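Local coordinates for phosphoribosyltransferase (Thermus thermophilus, PDB 1WD5), which is of unknown function but is predicted to be a type I phosphoribosyltransferase, probably moving a phosphoribosyl group from phosphoribosyl pyrophosphate to an acceptor, at residues D128-G133 / P160-R165; V153-A158 / V172-V177; V52-V57 / M136-S141. All blocks are in the same frame, centred on the assembly; numbering follows the deposited sequence.

Interaction 1: D128-G133 / P160-R165; sequences DGVATG and PEAVER
V130, T132 and A162 carry a loop-to-helix contact in which the loop between strand 122-126 and helix 134-144 lies against the first turns of helix 160-167. In type I phosphoribosyltransferases the loop at this point, two acidic residues followed by a glycine- and threonine-rich turn, belongs to the phosphoribosyl pyrophosphate (PRPP) motif, so 128-133 probably forms part of the PRPP-binding loop, its glycine- and threonine-rich turn being where relatives hold the 5'-phosphate.

A162 makes most of the contact through its CB, which lies 3.6 Å from V130 CG1 and just as near V130 O, and also meets T132 C at 3.8 Å. A methyl suits the place, since it lets the helix approach until the CA atoms of T132 and A162 are 4.8 Å apart. V130 turns CG1 anti to its backbone N (chi1 -173°), which puts that branch against A162. The branched side chain is buried. G133, at the N-cap of helix 134-144, has a positive phi of 91°, where a beta carbon would press on T132 O and also lie close to A162 CB. S159 fastens the two parts from just before helix 160-167, its OG being hydrogen-bonded to both A131 O and A162 N. On the exposed side R165 is extended from CG to NE, and its NH1 comes within 3.0 Å of T132 O, the carbonyl lying oblique to the guanidinium.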
ATOM      1  N   ASP A 128      -0.594  -4.356   6.751  1.00 14.18           N
ATOM      2  CA  ASP A 128      -0.768  -5.397   7.763  1.00 13.18           C
ATOM      3  C   ASP A 128      -2.026  -6.225   7.554  1.00 13.83           C
ATOM      4  O   ASP A 128      -2.205  -7.257   8.198  1.00 12.46           O
ATOM      5  CB  ASP A 128      -0.756  -4.819   9.191  1.00 12.56           C
ATOM      6  CG  ASP A 128      -1.726  -3.658   9.381  1.00 14.88           C
ATOM      7  OD1 ASP A 128      -2.702  -3.540   8.612  1.00 13.67           O
ATOM      8  OD2 ASP A 128      -1.516  -2.868  10.328  1.00 14.04           O
ATOM      9  N   GLY A 129      -2.888  -5.778   6.643  1.00 15.64           N
ATOM     10  CA  GLY A 129      -4.112  -6.506   6.350  1.00 15.70           C
ATOM     11  C   GLY A 129      -4.940  -5.786   5.295  1.00 18.82           C
ATOM     12  O   GLY A 129      -4.706  -4.606   5.024  1.00 17.86           O
ATOM     13  N   VAL A 130      -5.898  -6.485   4.688  1.00 18.44           N
ATOM     14  CA  VAL A 130      -6.746  -5.869   3.673  1.00 20.03           C
ATOM     15  C   VAL A 130      -8.207  -6.298   3.803  1.00 19.00           C
ATOM     16  O   VAL A 130      -8.581  -7.403   3.409  1.00 17.77           O
ATOM     17  CB  VAL A 130      -6.264  -6.215   2.251  1.00 22.66           C
ATOM     18  CG1 VAL A 130      -7.057  -5.417   1.232  1.00 22.20           C
ATOM     19  CG2 VAL A 130      -4.784  -5.914   2.116  1.00 26.46           C
ATOM     20  N   ALA A 131      -9.033  -5.409   4.341  1.00 18.40           N
ATOM     21  CA  ALA A 131     -10.449  -5.699   4.522  1.00 20.71           C
ATOM     22  C   ALA A 131     -11.243  -5.523   3.228  1.00 20.86           C
ATOM     23  O   ALA A 131     -12.034  -6.392   2.855  1.00 20.17           O
ATOM     24  CB  ALA A 131     -11.027  -4.807   5.617  1.00 19.68           C
ATOM     25  N   THR A 132     -11.032  -4.402   2.542  1.00 21.29           N
ATOM     26  CA  THR A 132     -11.751  -4.133   1.300  1.00 21.31           C
ATOM     27  C   THR A 132     -10.820  -3.942   0.110  1.00 21.31           C
ATOM     28  O   THR A 132     -11.207  -4.202  -1.029  1.00 21.17           O
ATOM     29  CB  THR A 132     -12.615  -2.872   1.414  1.00 22.43           C
ATOM     30  OG1 THR A 132     -11.766  -1.722   1.458  1.00 22.71           O
ATOM     31  CG2 THR A 132     -13.464  -2.918   2.681  1.00 22.57           C
ATOM     32  N   GLY A 133      -9.605  -3.468   0.374  1.00 19.27           N
ATOM     33  CA  GLY A 133      -8.640  -3.262  -0.694  1.00 18.16           C
ATOM     34  C   GLY A 133      -8.655  -1.876  -1.319  1.00 18.00           C
ATOM     35  O   GLY A 133      -7.918  -1.608  -2.269  1.00 17.89           O
ATOM     36  N   PRO A 160     -11.917 -12.484   1.336  1.00 21.60           N
ATOM     37  CA  PRO A 160     -12.064 -13.080   0.005  1.00 21.32           C
ATOM     38  C   PRO A 160     -12.328 -12.005  -1.049  1.00 21.85           C
ATOM     39  O   PRO A 160     -11.755 -12.024  -2.138  1.00 22.60           O
ATOM     40  CB  PRO A 160     -13.254 -14.014   0.183  1.00 23.00           C
ATOM     41  CG  PRO A 160     -13.096 -14.467   1.605  1.00 23.35           C
ATOM     42  CD  PRO A 160     -12.763 -13.180   2.322  1.00 20.13           C
ATOM     43  N   GLU A 161     -13.191 -11.059  -0.705  1.00 22.82           N
ATOM     44  CA  GLU A 161     -13.557  -9.969  -1.606  1.00 23.62           C
ATOM     45  C   GLU A 161     -12.341  -9.150  -2.031  1.00 21.84           C
ATOM     46  O   GLU A 161     -12.136  -8.895  -3.216  1.00 21.07           O
ATOM     47  CB  GLU A 161     -14.564  -9.039  -0.928  1.00 26.92           C
ATOM     48  CG  GLU A 161     -15.750  -9.732  -0.265  1.00 35.31           C
ATOM     49  CD  GLU A 161     -15.379 -10.451   1.028  1.00 39.14           C
ATOM     50  OE1 GLU A 161     -14.825 -11.568   0.963  1.00 42.04           O
ATOM     51  OE2 GLU A 161     -15.636  -9.891   2.117  1.00 43.26           O
ATOM     52  N   ALA A 162     -11.544  -8.734  -1.053  1.00 20.04           N
ATOM     53  CA  ALA A 162     -10.354  -7.936  -1.322  1.00 18.15           C
ATOM     54  C   ALA A 162      -9.399  -8.672  -2.256  1.00 17.06           C
ATOM     55  O   ALA A 162      -8.862  -8.091  -3.199  1.00 16.83           O
ATOM     56  CB  ALA A 162      -9.649  -7.597  -0.014  1.00 17.57           C
ATOM     57  N   VAL A 163      -9.187  -9.954  -1.991  1.00 17.23           N
ATOM     58  CA  VAL A 163      -8.293 -10.750  -2.817  1.00 18.70           C
ATOM     59  C   VAL A 163      -8.720 -10.737  -4.280  1.00 19.78           C
ATOM     60  O   VAL A 163      -7.904 -10.513  -5.172  1.00 18.22           O
ATOM     61  CB  VAL A 163      -8.233 -12.214  -2.322  1.00 19.90           C
ATOM     62  CG1 VAL A 163      -7.420 -13.060  -3.289  1.00 19.55           C
ATOM     63  CG2 VAL A 163      -7.612 -12.263  -0.932  1.00 18.01           C
ATOM     64  N   GLU A 164     -10.004 -10.970  -4.527  1.00 21.68           N
ATOM     65  CA  GLU A 164     -10.503 -10.984  -5.896  1.00 23.82           C
ATOM     66  C   GLU A 164     -10.262  -9.645  -6.591  1.00 23.01           C
ATOM     67  O   GLU A 164      -9.833  -9.606  -7.743  1.00 21.94           O
ATOM     68  CB  GLU A 164     -11.996 -11.311  -5.918  1.00 27.51           C
ATOM     69  CG  GLU A 164     -12.477 -11.846  -7.259  1.00 33.98           C
ATOM     70  CD  GLU A 164     -13.950 -12.212  -7.253  1.00 38.26           C
ATOM     71  OE1 GLU A 164     -14.796 -11.296  -7.347  1.00 39.99           O
ATOM     72  OE2 GLU A 164     -14.262 -13.419  -7.144  1.00 42.32           O
ATOM     73  N   ARG A 165     -10.531  -8.547  -5.895  1.00 22.70           N
ATOM     74  CA  ARG A 165     -10.328  -7.225  -6.485  1.00 23.01           C
ATOM     75  C   ARG A 165      -8.869  -6.991  -6.863  1.00 20.72           C
ATOM     76  O   ARG A 165      -8.573  -6.464  -7.935  1.00 20.16           O
ATOM     77  CB  ARG A 165     -10.768  -6.123  -5.518  1.00 27.09           C
ATOM     78  CG  ARG A 165     -12.233  -6.169  -5.115  1.00 33.18           C
ATOM     79  CD  ARG A 165     -12.649  -4.871  -4.430  1.00 37.74           C
ATOM     80  NE  ARG A 165     -14.035  -4.909  -3.967  1.00 44.14           N
ATOM     81  CZ  ARG A 165     -14.424  -5.368  -2.779  1.00 45.63           C
ATOM     82  NH1 ARG A 165     -13.534  -5.835  -1.910  1.00 45.89           N
ATOM     83  NH2 ARG A 165     -15.712  -5.366  -2.461  1.00 47.97           N
TER

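Interaction 2: V153-A158 / V172-V177; sequences VAVPVA and VVALSV
V153 O takes the shortest hydrogen bond of this strand pair, from V173 N at 2.7 Å and nearly straight at 165°, and the CA-H of V172 also approaches it, CA to O 3.3 Å. V173 O answers in the other direction, accepting V155 N at 2.9 Å. The alternation is that of parallel strands: 153-155 and 172-174 run 7° apart as the two strands of a beta-alpha-beta crossover whose connecting helix is 160-167, at the edge of the central sheet.

V153 and V172 share one sheet face with V155 and A174; L166 of the connecting helix covers the first pair. A154 and V173 point to the other face, where the small A154 leaves room for L13 of helix 6-17. Valines suit such strands, being branched at CB. With CG1 anti to the carbonyl carbon (chi1 -61°), CG2 of V155 falls between backbone N and carbonyl carbon, 4.0 Å from A174 CB.

Both chains then turn a corner in step. P156, whose ring fixes phi and removes the N-H, is level with L175, and L175 CB comes 3.2 Å from P156 O. L175 N still bonds V155 O at 3.2 Å, and beyond the corner A158 N bonds S176 O. Main-chain groups thus set the register through the turn, while A158 O, buried with no hydrogen-bond partner in the model, lies against CA and CG1 of V177.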
ATOM      1  N   VAL A 153       1.546  -7.781  -4.713  1.00 15.00           N
ATOM      2  CA  VAL A 153       0.813  -7.343  -3.533  1.00 13.28           C
ATOM      3  C   VAL A 153       1.004  -8.429  -2.479  1.00 14.60           C
ATOM      4  O   VAL A 153       0.679  -9.593  -2.720  1.00 14.16           O
ATOM      5  CB  VAL A 153      -0.691  -7.193  -3.824  1.00 14.67           C
ATOM      6  CG1 VAL A 153      -1.457  -6.990  -2.521  1.00 12.69           C
ATOM      7  CG2 VAL A 153      -0.918  -6.014  -4.763  1.00 13.97           C
ATOM      8  N   ALA A 154       1.529  -8.056  -1.316  1.00 13.88           N
ATOM      9  CA  ALA A 154       1.764  -9.027  -0.254  1.00 13.37           C
ATOM     10  C   ALA A 154       1.130  -8.582   1.061  1.00 13.61           C
ATOM     11  O   ALA A 154       1.428  -7.498   1.569  1.00 13.68           O
ATOM     12  CB  ALA A 154       3.262  -9.243  -0.074  1.00 13.20           C
ATOM     13  N   VAL A 155       0.265  -9.432   1.612  1.00 11.96           N
ATOM     14  CA  VAL A 155      -0.428  -9.118   2.858  1.00 13.83           C
ATOM     15  C   VAL A 155      -0.601 -10.332   3.771  1.00 13.58           C
ATOM     16  O   VAL A 155      -0.857 -11.440   3.306  1.00 15.23           O
ATOM     17  CB  VAL A 155      -1.826  -8.545   2.569  1.00 14.56           C
ATOM     18  CG1 VAL A 155      -1.707  -7.264   1.756  1.00 15.99           C
ATOM     19  CG2 VAL A 155      -2.651  -9.573   1.801  1.00 16.32           C
ATOM     20  N   PRO A 156      -0.466 -10.132   5.088  1.00 13.71           N
ATOM     21  CA  PRO A 156      -0.615 -11.213   6.066  1.00 14.90           C
ATOM     22  C   PRO A 156      -2.017 -11.827   6.054  1.00 14.88           C
ATOM     23  O   PRO A 156      -2.163 -13.044   6.099  1.00 15.89           O
ATOM     24  CB  PRO A 156      -0.311 -10.522   7.392  1.00 14.14           C
ATOM     25  CG  PRO A 156       0.670  -9.462   6.995  1.00 13.69           C
ATOM     26  CD  PRO A 156       0.033  -8.910   5.740  1.00 14.15           C
ATOM     27  N   VAL A 157      -3.045 -10.985   5.999  1.00 15.87           N
ATOM     28  CA  VAL A 157      -4.421 -11.474   5.989  1.00 15.18           C
ATOM     29  C   VAL A 157      -5.316 -10.618   5.101  1.00 16.18           C
ATOM     30  O   VAL A 157      -5.136  -9.406   5.012  1.00 15.43           O
ATOM     31  CB  VAL A 157      -5.010 -11.506   7.414  1.00 15.00           C
ATOM     32  CG1 VAL A 157      -5.162 -10.094   7.950  1.00 15.31           C
ATOM     33  CG2 VAL A 157      -6.355 -12.221   7.401  1.00 16.44           C
ATOM     34  N   ALA A 158      -6.281 -11.252   4.441  1.00 16.89           N
ATOM     35  CA  ALA A 158      -7.189 -10.532   3.552  1.00 18.20           C
ATOM     36  C   ALA A 158      -8.561 -11.195   3.443  1.00 18.65           C
ATOM     37  O   ALA A 158      -8.701 -12.399   3.662  1.00 19.18           O
ATOM     38  CB  ALA A 158      -6.564 -10.419   2.166  1.00 17.04           C
ATOM     39  N   VAL A 172      -0.884 -11.659  -6.218  1.00 16.97           N
ATOM     40  CA  VAL A 172      -1.162 -11.442  -4.810  1.00 16.58           C
ATOM     41  C   VAL A 172      -0.629 -12.575  -3.953  1.00 17.75           C
ATOM     42  O   VAL A 172      -0.804 -13.751  -4.280  1.00 17.33           O
ATOM     43  CB  VAL A 172      -2.677 -11.323  -4.547  1.00 16.50           C
ATOM     44  CG1 VAL A 172      -2.944 -11.327  -3.048  1.00 15.92           C
ATOM     45  CG2 VAL A 172      -3.219 -10.043  -5.176  1.00 17.02           C
ATOM     46  N   VAL A 173       0.028 -12.206  -2.860  1.00 16.65           N
ATOM     47  CA  VAL A 173       0.563 -13.167  -1.912  1.00 17.88           C
ATOM     48  C   VAL A 173      -0.106 -12.864  -0.576  1.00 19.03           C
ATOM     49  O   VAL A 173       0.184 -11.847   0.055  1.00 20.86           O
ATOM     50  CB  VAL A 173       2.093 -13.031  -1.764  1.00 17.72           C
ATOM     51  CG1 VAL A 173       2.596 -13.971  -0.680  1.00 17.84           C
ATOM     52  CG2 VAL A 173       2.770 -13.355  -3.088  1.00 18.89           C
ATOM     53  N   ALA A 174      -1.018 -13.737  -0.164  1.00 18.63           N
ATOM     54  CA  ALA A 174      -1.735 -13.565   1.095  1.00 19.34           C
ATOM     55  C   ALA A 174      -1.519 -14.809   1.942  1.00 19.88           C
ATOM     56  O   ALA A 174      -1.731 -15.925   1.471  1.00 20.63           O
ATOM     57  CB  ALA A 174      -3.221 -13.360   0.827  1.00 18.36           C
ATOM     58  N   LEU A 175      -1.097 -14.616   3.189  1.00 19.63           N
ATOM     59  CA  LEU A 175      -0.838 -15.734   4.089  1.00 20.00           C
ATOM     60  C   LEU A 175      -2.122 -16.407   4.546  1.00 20.60           C
ATOM     61  O   LEU A 175      -2.161 -17.620   4.755  1.00 20.58           O
ATOM     62  CB  LEU A 175      -0.055 -15.259   5.315  1.00 19.01           C
ATOM     63  CG  LEU A 175       1.304 -14.611   5.058  1.00 18.41           C
ATOM     64  CD1 LEU A 175       1.962 -14.267   6.395  1.00 16.38           C
ATOM     65  CD2 LEU A 175       2.179 -15.560   4.256  1.00 19.15           C
ATOM     66  N   SER A 176      -3.172 -15.611   4.698  1.00 20.43           N
ATOM     67  CA  SER A 176      -4.455 -16.122   5.149  1.00 21.43           C
ATOM     68  C   SER A 176      -5.609 -15.341   4.537  1.00 21.01           C
ATOM     69  O   SER A 176      -5.572 -14.111   4.461  1.00 20.00           O
ATOM     70  CB  SER A 176      -4.529 -16.046   6.676  1.00 21.23           C
ATOM     71  OG  SER A 176      -5.861 -16.215   7.127  1.00 26.47           O
ATOM     72  N   VAL A 177      -6.627 -16.072   4.098  1.00 21.94           N
ATOM     73  CA  VAL A 177      -7.818 -15.484   3.499  1.00 22.98           C
ATOM     74  C   VAL A 177      -9.019 -16.179   4.133  1.00 25.60           C
ATOM     75  O   VAL A 177      -9.656 -17.029   3.512  1.00 27.04           O
ATOM     76  CB  VAL A 177      -7.846 -15.718   1.978  1.00 22.22           C
ATOM     77  CG1 VAL A 177      -9.075 -15.054   1.368  1.00 20.29           C
ATOM     78  CG2 VAL A 177      -6.572 -15.172   1.349  1.00 22.47           C
TER

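Interaction 3: V52-V57 / M136-S141; sequences VLVRKV and MEAALS
K56 and A138 bring their CA atoms to 5.4 Å where strand 54-57 passes helix 136-141, the two axes 7.4 Å apart at closest and inclined by 106°. This close seat depends on two successive alanines in the helix, A138 and A139, whose methyls are the side-chain atoms that the helix sets against the strand here.

V54 packs against both alanines. With CG1 anti to the carbonyl carbon (chi1 -56°), its CG2 falls between backbone N and carbonyl carbon and lies 3.8 Å from A139 N and 4.1 Å from A138 CB, and so covers the peptide joining the two alanines with one methyl. V52 extends the apolar strip with CG2, anti to its own backbone N, at 4.1 Å from A139 CB.

Helix 134-144 is the one that follows the probable PRPP loop of the type I phosphoribosyltransferase fold, and here it packs on one face of the sheet, with strand 48-59 against its A138-A139 side and A69 of strand 66-71 also touching A138. M136, a selenomethionine, and L140 point away from the strand and touch L166 of helix 160-167. R55 likewise points away from helix 136-141, reaching helix 88-112, where its NE is hydrogen-bonded to Q98 OE1.

K56 contributes the base of its side chain: its CB lies 4.3 Å from A138 CB, while the long aliphatic chain carries the ammonium away, where NZ is hydrogen-bonded to P63 O.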
ATOM      1  N   VAL A  52       4.441   4.221   0.494  1.00 15.64           N
ATOM      2  CA  VAL A  52       3.691   4.590  -0.694  1.00 15.14           C
ATOM      3  C   VAL A  52       2.672   5.589  -0.181  1.00 16.39           C
ATOM      4  O   VAL A  52       1.938   5.309   0.769  1.00 16.87           O
ATOM      5  CB  VAL A  52       3.000   3.370  -1.364  1.00 16.04           C
ATOM      6  CG1 VAL A  52       2.106   2.645  -0.380  1.00 16.01           C
ATOM      7  CG2 VAL A  52       2.208   3.836  -2.576  1.00 13.69           C
ATOM      8  N   LEU A  53       2.656   6.766  -0.797  1.00 15.70           N
ATOM      9  CA  LEU A  53       1.773   7.849  -0.389  1.00 15.21           C
ATOM     10  C   LEU A  53       0.777   8.182  -1.492  1.00 14.96           C
ATOM     11  O   LEU A  53       1.123   8.825  -2.488  1.00 12.75           O
ATOM     12  CB  LEU A  53       2.627   9.069  -0.041  1.00 14.97           C
ATOM     13  CG  LEU A  53       3.566   8.824   1.151  1.00 16.81           C
ATOM     14  CD1 LEU A  53       4.720   9.824   1.162  1.00 15.77           C
ATOM     15  CD2 LEU A  53       2.754   8.923   2.437  1.00 16.78           C
ATOM     16  N   VAL A  54      -0.463   7.746  -1.297  1.00 14.14           N
ATOM     17  CA  VAL A  54      -1.515   7.947  -2.283  1.00 15.20           C
ATOM     18  C   VAL A  54      -2.882   8.115  -1.616  1.00 16.56           C
ATOM     19  O   VAL A  54      -3.039   7.838  -0.424  1.00 16.51           O
ATOM     20  CB  VAL A  54      -1.604   6.724  -3.221  1.00 15.23           C
ATOM     21  CG1 VAL A  54      -0.255   6.458  -3.873  1.00 14.18           C
ATOM     22  CG2 VAL A  54      -2.038   5.505  -2.425  1.00 15.53           C
ATOM     23  N   ARG A  55      -3.860   8.563  -2.402  1.00 15.92           N
ATOM     24  CA  ARG A  55      -5.232   8.751  -1.946  1.00 16.41           C
ATOM     25  C   ARG A  55      -6.192   8.295  -3.038  1.00 17.40           C
ATOM     26  O   ARG A  55      -5.928   8.457  -4.232  1.00 18.39           O
ATOM     27  CB  ARG A  55      -5.521  10.225  -1.631  1.00 14.88           C
ATOM     28  CG  ARG A  55      -4.844  10.761  -0.370  1.00 15.11           C
ATOM     29  CD  ARG A  55      -5.452  10.164   0.885  1.00 10.95           C
ATOM     30  NE  ARG A  55      -6.865  10.509   1.020  1.00 12.64           N
ATOM     31  CZ  ARG A  55      -7.682   9.968   1.919  1.00 15.12           C
ATOM     32  NH1 ARG A  55      -7.230   9.055   2.773  1.00 16.17           N
ATOM     33  NH2 ARG A  55      -8.958  10.320   1.954  1.00 15.53           N
ATOM     34  N   LYS A  56      -7.309   7.719  -2.625  1.00 16.05           N
ATOM     35  CA  LYS A  56      -8.313   7.277  -3.573  1.00 16.90           C
ATOM     36  C   LYS A  56      -9.182   8.476  -3.950  1.00 16.37           C
ATOM     37  O   LYS A  56      -9.454   9.339  -3.114  1.00 16.64           O
ATOM     38  CB  LYS A  56      -9.178   6.190  -2.938  1.00 17.76           C
ATOM     39  CG  LYS A  56     -10.345   5.729  -3.791  1.00 22.75           C
ATOM     40  CD  LYS A  56     -11.652   5.953  -3.056  1.00 25.75           C
ATOM     41  CE  LYS A  56     -11.655   5.243  -1.708  1.00 27.70           C
ATOM     42  NZ  LYS A  56     -12.640   5.861  -0.780  1.00 27.81           N
ATOM     43  N   VAL A  57      -9.586   8.536  -5.216  1.00 15.02           N
ATOM     44  CA  VAL A  57     -10.458   9.597  -5.719  1.00 13.97           C
ATOM     45  C   VAL A  57     -11.801   8.902  -5.914  1.00 15.91           C
ATOM     46  O   VAL A  57     -11.960   8.104  -6.839  1.00 13.58           O
ATOM     47  CB  VAL A  57      -9.941  10.149  -7.071  1.00 14.47           C
ATOM     48  CG1 VAL A  57     -10.955  11.102  -7.676  1.00 15.41           C
ATOM     49  CG2 VAL A  57      -8.616  10.861  -6.862  1.00 14.19           C
HETATM   50  N   MSE A 136      -5.189  -0.187  -1.146  1.00 13.82           N
HETATM   51  CA  MSE A 136      -4.234  -0.954  -1.939  1.00 16.06           C
HETATM   52  C   MSE A 136      -4.462  -0.746  -3.433  1.00 15.11           C
HETATM   53  O   MSE A 136      -3.505  -0.635  -4.197  1.00 14.75           O
HETATM   54  CB  MSE A 136      -4.319  -2.445  -1.602  1.00 17.12           C
HETATM   55  CG  MSE A 136      -3.245  -3.280  -2.278  1.00 23.83           C
HETATM   56 SE   MSE A 136      -1.571  -2.848  -1.732  1.00 35.28          SE
HETATM   57  CE  MSE A 136      -1.549  -3.623  -0.130  1.00 26.63           C
ATOM     58  N   GLU A 137      -5.724  -0.685  -3.851  1.00 16.25           N
ATOM     59  CA  GLU A 137      -6.029  -0.475  -5.266  1.00 17.73           C
ATOM     60  C   GLU A 137      -5.520   0.889  -5.715  1.00 17.40           C
ATOM     61  O   GLU A 137      -4.997   1.033  -6.820  1.00 16.56           O
ATOM     62  CB  GLU A 137      -7.536  -0.580  -5.529  1.00 21.17           C
ATOM     63  CG  GLU A 137      -8.078  -2.008  -5.493  1.00 28.71           C
ATOM     64  CD  GLU A 137      -9.387  -2.155  -6.256  1.00 32.37           C
ATOM     65  OE1 GLU A 137      -9.388  -1.889  -7.476  1.00 35.83           O
ATOM     66  OE2 GLU A 137     -10.411  -2.532  -5.642  1.00 36.21           O
ATOM     67  N   ALA A 138      -5.669   1.894  -4.860  1.00 16.35           N
ATOM     68  CA  ALA A 138      -5.190   3.226  -5.195  1.00 15.92           C
ATOM     69  C   ALA A 138      -3.674   3.174  -5.322  1.00 15.52           C
ATOM     70  O   ALA A 138      -3.093   3.791  -6.219  1.00 14.90           O
ATOM     71  CB  ALA A 138      -5.593   4.224  -4.111  1.00 17.38           C
ATOM     72  N   ALA A 139      -3.033   2.434  -4.420  1.00 16.13           N
ATOM     73  CA  ALA A 139      -1.578   2.306  -4.447  1.00 15.34           C
ATOM     74  C   ALA A 139      -1.140   1.676  -5.762  1.00 15.03           C
ATOM     75  O   ALA A 139      -0.176   2.122  -6.380  1.00 14.66           O
ATOM     76  CB  ALA A 139      -1.096   1.456  -3.276  1.00 15.40           C
ATOM     77  N   LEU A 140      -1.849   0.631  -6.182  1.00 15.79           N
ATOM     78  CA  LEU A 140      -1.530  -0.053  -7.430  1.00 16.11           C
ATOM     79  C   LEU A 140      -1.654   0.886  -8.623  1.00 15.63           C
ATOM     80  O   LEU A 140      -0.779   0.928  -9.486  1.00 16.77           O
ATOM     81  CB  LEU A 140      -2.459  -1.257  -7.637  1.00 16.25           C
ATOM     82  CG  LEU A 140      -2.152  -2.547  -6.870  1.00 16.09           C
ATOM     83  CD1 LEU A 140      -3.253  -3.564  -7.123  1.00 16.76           C
ATOM     84  CD2 LEU A 140      -0.809  -3.106  -7.320  1.00 15.66           C
ATOM     85  N   SER A 141      -2.746   1.642  -8.670  1.00 15.77           N
ATOM     86  CA  SER A 141      -2.973   2.565  -9.775  1.00 15.88           C
ATOM     87  C   SER A 141      -1.821   3.540  -9.964  1.00 16.55           C
ATOM     88  O   SER A 141      -1.396   3.785 -11.091  1.00 17.43           O
ATOM     89  CB  SER A 141      -4.276   3.336  -9.562  1.00 15.99           C
ATOM     90  OG  SER A 141      -5.390   2.466  -9.696  1.00 18.79           O
TER

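Interactions 1 and 2, with centres about 8 Å apart, share a boundary: V130 N is 3.0 Å from V157 O, probably a hydrogen bond, and V130 CG2 packs 3.4 Å from V155 CG1. The beta-alpha-beta unit of interaction 2 thus backs the probable PRPP loop of interaction 1, and helix 160-167 belongs to both. Interaction 3 lies about 14 Å from interaction 1 and 17 Å from interaction 2, centre to centre, but its helix begins where that loop ends. Side chains of this helix reach the other two contacts: L140 CD2 meets V153 CG2 at 3.9 Å, and E137 OE2 lies 3.5 Å from R165 CD.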